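Local coordinates for protein Exo-1,5-alpha-L-arabinofuranobiosidase (Gibberella zeae, PDB 2YDT) that probably hydrolyses alpha-L-arabinofuranosidic linkages at the chain ends of arabinan, and binds an arabinofuranosylated iminosugar inhibitor and manganese ions, at residues S49-P52 against P53-F57; S126-K129 against G130-E134. All coordinates share one frame; numbering follows the deposited sequence. Where two conformers were deposited one is given.

Contact 1: S49-P52 against P53-F57; sequences SPEP and PNVWF
Between Glu51 and Val55 the backbone doubles back through two successive cis peptides, one before Pro52 and one before Pro53, so that 49-52 and 53-56 run 136° apart end to end. This is a cis-proline turn in the loop joining strands 41-47 and 57-62 of one propeller blade. Glu51 closes it: its OE2 takes the Val55 N-H at 2.9 Å, on the anti side and 33° out of the carboxylate plane. With CG beside its own backbone N (chi1 -69°) and the chain extended to CD, the side chain runs past the Pro53 carbonyl, CG lying 3.4 Å from Pro53 O, while Val55 CG1 packs 3.6 Å from Glu51 CD. Both carboxylate oxygens are held, OE2 by the turn and OE1 by a salt bridge to Arg85 and a hydrogen bond with Ser114. Inside the turn, water 2 accepts from Ser49 OG and donates to both Pro50 O and Pro53 O, bridging two carbonyls that cannot bond to each other. Ser49 OG also receives a bond from water 1, which accepts from Trp56 N and sits 3.3 Å above the plane of the Trp56 ring, over its centre.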
loop_
_atom_site.group_PDB
_atom_site.type_symbol
_atom_site.label_atom_id
_atom_site.label_comp_id
_atom_site.label_asym_id
_atom_site.label_seq_id
_atom_site.Cartn_x
_atom_site.Cartn_y
_atom_site.Cartn_z
ATOM N N SER A 49 17.755 -9.262 -1.052
ATOM C CA SER A 49 19.201 -9.436 -1.220
ATOM C C SER A 49 19.700 -10.635 -0.410
ATOM O O SER A 49 19.094 -11.047 0.550
ATOM C CB SER A 49 19.930 -8.152 -0.823
ATOM O OG SER A 49 19.612 -7.797 0.508
ATOM N N PRO A 50 20.846 -11.217 -0.820
ATOM C CA PRO A 50 21.458 -12.285 -0.020
ATOM C C PRO A 50 22.031 -11.696 1.264
ATOM O O PRO A 50 22.727 -10.687 1.213
ATOM C CB PRO A 50 22.595 -12.810 -0.943
ATOM C CG PRO A 50 22.454 -12.057 -2.224
ATOM C CD PRO A 50 21.663 -10.833 -1.978
ATOM N N GLU A 51 21.755 -12.354 2.399
ATOM C CA GLU A 51 22.074 -11.849 3.721
ATOM C C GLU A 51 23.215 -12.679 4.366
ATOM O O GLU A 51 23.225 -13.855 4.183
ATOM C CB GLU A 51 20.848 -11.971 4.604
ATOM C CG GLU A 51 19.730 -11.012 4.199
ATOM C CD GLU A 51 18.515 -11.141 5.086
ATOM O OE1 GLU A 51 17.837 -12.178 4.972
ATOM O OE2 GLU A 51 18.267 -10.213 5.901
ATOM N N PRO A 52 24.122 -12.061 5.146
ATOM C CA PRO A 52 24.162 -10.648 5.448
ATOM C C PRO A 52 24.749 -9.815 4.325
ATOM O O PRO A 52 25.270 -10.409 3.362
ATOM C CB PRO A 52 25.047 -10.567 6.696
ATOM C CG PRO A 52 25.939 -11.755 6.560
ATOM C CD PRO A 52 25.142 -12.812 5.912
ATOM N N PRO A 53 24.637 -8.492 4.386
ATOM C CA PRO A 53 23.994 -7.676 5.432
ATOM C C PRO A 53 22.471 -7.896 5.462
ATOM O O PRO A 53 21.882 -8.347 4.452
ATOM C CB PRO A 53 24.272 -6.249 5.011
ATOM C CG PRO A 53 24.906 -6.293 3.693
ATOM C CD PRO A 53 25.207 -7.682 3.308
ATOM N N ASN A 54 21.870 -7.620 6.607
ATOM C CA ASN A 54 20.399 -7.720 6.741
ATOM C C ASN A 54 19.717 -6.889 5.643
ATOM O O ASN A 54 20.201 -5.802 5.265
ATOM C CB ASN A 54 19.952 -7.171 8.088
ATOM C CG ASN A 54 20.537 -7.931 9.272
ATOM O OD1 ASN A 54 20.856 -9.131 9.180
ATOM N ND2 ASN A 54 20.601 -7.242 10.418
ATOM N N VAL A 55 18.592 -7.404 5.124
ATOM C CA VAL A 55 17.835 -6.676 4.102
ATOM C C VAL A 55 17.438 -5.258 4.550
ATOM O O VAL A 55 17.288 -4.957 5.739
ATOM C CB VAL A 55 16.587 -7.446 3.626
ATOM C CG1 VAL A 55 17.015 -8.733 2.864
ATOM C CG2 VAL A 55 15.657 -7.781 4.821
ATOM N N TRP A 56 17.287 -4.391 3.563
ATOM C CA TRP A 56 16.959 -2.975 3.767
ATOM C C TRP A 56 15.931 -2.564 2.717
ATOM O O TRP A 56 15.733 -3.269 1.718
ATOM C CB TRP A 56 18.201 -2.103 3.627
ATOM C CG TRP A 56 18.800 -2.170 2.250
ATOM C CD1 TRP A 56 18.503 -1.356 1.178
ATOM C CD2 TRP A 56 19.757 -3.126 1.767
ATOM N NE1 TRP A 56 19.178 -1.772 0.064
ATOM C CE2 TRP A 56 19.952 -2.861 0.387
ATOM C CE3 TRP A 56 20.430 -4.192 2.351
ATOM C CZ2 TRP A 56 20.870 -3.573 -0.387
ATOM C CZ3 TRP A 56 21.306 -4.941 1.567
ATOM C CH2 TRP A 56 21.520 -4.619 0.212
ATOM N N PHE A 57 15.326 -1.398 2.918
ATOM C CA PHE A 57 14.436 -0.833 1.902
ATOM C C PHE A 57 15.248 0.193 1.107
ATOM O O PHE A 57 15.600 1.267 1.652
ATOM C CB PHE A 57 13.228 -0.134 2.522
ATOM C CG PHE A 57 12.314 -1.048 3.305
ATOM C CD1 PHE A 57 11.957 -2.305 2.835
ATOM C CD2 PHE A 57 11.697 -0.571 4.444
ATOM C CE1 PHE A 57 11.058 -3.119 3.555
ATOM C CE2 PHE A 57 10.762 -1.369 5.165
ATOM C CZ PHE A 57 10.476 -2.661 4.703
HETATM O O HOH W 1 17.806 -5.741 0.903
HETATM O O HOH W 2 21.971 -8.235 1.817
HETATM O O HOH W 3 19.827 -11.269 7.929
#

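Contact 2: S126-K129 against G130-E134; sequences SRDK and GYTWE
Ser126 CB lies over one face of the Trp133 indole, 3.6 Å from the centroid of the six-membered ring and 12° off its normal, a CH-pi contact; at the ring's edge NE1 bonds to Ser73 of strand 70-75. The Tyr131 ring presents its edge to the turn, with Asp128 O in its plane and 3.3 Å from CD2, and its OH reaches Lys61. At the guanidinium edge of Arg127, NE pairs with Glu134 OE2 in a salt bridge; Glu134 was modelled in two conformers, and the bridge is certain only for the one described here. The heart of the turn is the Asp128 carboxylate. Standing between its own backbone N and carbonyl carbon (chi1 56°), it faces back into the loop: OD1 receives Thr132 N at 2.9 Å on its syn lone pair and, weakly, Tyr131 N, while OD2 accepts from Thr132 OG1 at 2.6 Å. Ser126 OG receives Gly130 N at 2.9 Å. Gly130 itself has phi 107°, where a CB would collide with the carbonyl of Lys129. Serine, aspartate, glycine, threonine and tryptophan in this spacing, SRDKGYTW, make the Asp-box, the beta-hairpin turn typical of sialidase-like propellers.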
loop_
_atom_site.group_PDB
_atom_site.type_symbol
_atom_site.label_atom_id
_atom_site.label_comp_id
_atom_site.label_asym_id
_atom_site.label_seq_id
_atom_site.Cartn_x
_atom_site.Cartn_y
_atom_site.Cartn_z
ATOM N N SER A 126 12.756 10.485 7.893
ATOM C CA SER A 126 13.811 11.279 7.253
ATOM C C SER A 126 13.470 12.758 7.392
ATOM O O SER A 126 12.384 13.196 6.995
ATOM C CB SER A 126 13.995 10.927 5.761
ATOM O OG SER A 126 14.933 11.852 5.178
ATOM N N ARG A 127 14.430 13.518 7.932
ATOM C CA ARG A 127 14.284 14.964 8.129
ATOM C C ARG A 127 14.949 15.750 6.993
ATOM O O ARG A 127 14.988 16.986 7.035
ATOM C CB ARG A 127 14.923 15.369 9.466
ATOM C CG ARG A 127 14.269 14.752 10.688
ATOM C CD ARG A 127 15.026 15.107 11.954
ATOM N NE ARG A 127 14.413 14.663 13.210
ATOM C CZ ARG A 127 13.458 15.324 13.864
ATOM N NH1 ARG A 127 12.983 16.462 13.407
ATOM N NH2 ARG A 127 13.006 14.863 15.006
ATOM N N ASP A 128 15.450 15.055 5.978
ATOM C CA ASP A 128 16.167 15.701 4.885
ATOM C C ASP A 128 15.681 15.175 3.509
ATOM O O ASP A 128 16.445 15.121 2.564
ATOM C CB ASP A 128 17.691 15.562 5.060
ATOM C CG ASP A 128 18.153 14.124 5.199
ATOM O OD1 ASP A 128 17.356 13.200 4.833
ATOM O OD2 ASP A 128 19.292 13.903 5.709
ATOM N N LYS A 129 14.392 14.900 3.409
ATOM C CA LYS A 129 13.757 14.576 2.118
ATOM C C LYS A 129 14.310 13.280 1.508
ATOM O O LYS A 129 14.336 13.102 0.297
ATOM C CB LYS A 129 13.811 15.780 1.123
ATOM C CG LYS A 129 13.136 17.018 1.682
ATOM C CD LYS A 129 13.158 18.159 0.673
ATOM C CE LYS A 129 12.226 19.282 1.137
ATOM N NZ LYS A 129 12.213 20.364 0.098
ATOM N N GLY A 130 14.695 12.353 2.372
ATOM C CA GLY A 130 14.984 10.978 1.923
ATOM C C GLY A 130 16.450 10.561 1.894
ATOM O O GLY A 130 16.753 9.445 1.444
ATOM N N TYR A 131 17.357 11.439 2.330
ATOM C CA TYR A 131 18.784 11.172 2.291
ATOM C C TYR A 131 19.311 10.406 3.515
ATOM O O TYR A 131 20.214 9.582 3.366
ATOM C CB TYR A 131 19.579 12.484 2.050
ATOM C CG TYR A 131 19.457 12.939 0.624
ATOM C CD1 TYR A 131 20.308 12.434 -0.357
ATOM C CD2 TYR A 131 18.497 13.852 0.251
ATOM C CE1 TYR A 131 20.187 12.810 -1.671
ATOM C CE2 TYR A 131 18.360 14.241 -1.095
ATOM C CZ TYR A 131 19.228 13.718 -2.038
ATOM O OH TYR A 131 19.117 14.073 -3.385
ATOM N N THR A 132 18.755 10.682 4.702
ATOM C CA THR A 132 19.084 9.912 5.893
ATOM C C THR A 132 17.805 9.514 6.614
ATOM O O THR A 132 16.757 10.143 6.445
ATOM C CB THR A 132 20.017 10.657 6.873
ATOM O OG1 THR A 132 19.347 11.810 7.333
ATOM C CG2 THR A 132 21.360 11.095 6.178
ATOM N N TRP A 133 17.952 8.521 7.478
ATOM C CA TRP A 133 16.842 7.938 8.230
ATOM C C TRP A 133 17.172 7.733 9.679
ATOM O O TRP A 133 18.327 7.399 10.027
ATOM C CB TRP A 133 16.437 6.569 7.621
ATOM C CG TRP A 133 16.033 6.723 6.192
ATOM C CD1 TRP A 133 16.847 6.610 5.075
ATOM C CD2 TRP A 133 14.736 7.120 5.693
ATOM N NE1 TRP A 133 16.132 6.925 3.953
ATOM C CE2 TRP A 133 14.842 7.240 4.291
ATOM C CE3 TRP A 133 13.495 7.356 6.300
ATOM C CZ2 TRP A 133 13.751 7.587 3.486
ATOM C CZ3 TRP A 133 12.434 7.724 5.513
ATOM C CH2 TRP A 133 12.564 7.824 4.114
ATOM N N GLU A 134 16.149 7.896 10.525
ATOM C CA GLU A 134 16.220 7.637 11.979
ATOM C C GLU A 134 15.052 6.741 12.386
ATOM O O GLU A 134 13.923 6.952 11.937
ATOM C CB GLU A 134 16.195 8.952 12.801
ATOM C CG GLU A 134 14.785 9.535 13.107
ATOM C CD GLU A 134 14.737 10.765 14.046
ATOM O OE1 GLU A 134 14.276 10.617 15.236
ATOM O OE2 GLU A 134 15.107 11.843 13.573
HETATM O O HOH W 4 17.008 12.412 8.790
HETATM O O HOH W 5 14.881 13.126 16.576
#

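Contact 1 and contact 2 come in series along the chain and belong to consecutive four-stranded antiparallel blades of a six-bladed beta-propeller. Residues 49-57 link the second and third strands of the blade formed by 28-75; residues 126-134 link the third and fourth strands of the next, 87-142. Such connections lie at opposite ends of the blades, and the two centres are 20 Å apart, with nearest atoms about 6 Å apart and not touching. Contact 1 is on the substrate side, the Val55 side chain about 11 Å from the bound arabinofuranose. The Asp-box of contact 2 turns at the other end, where Trp133 packs on Val75 of the preceding blade.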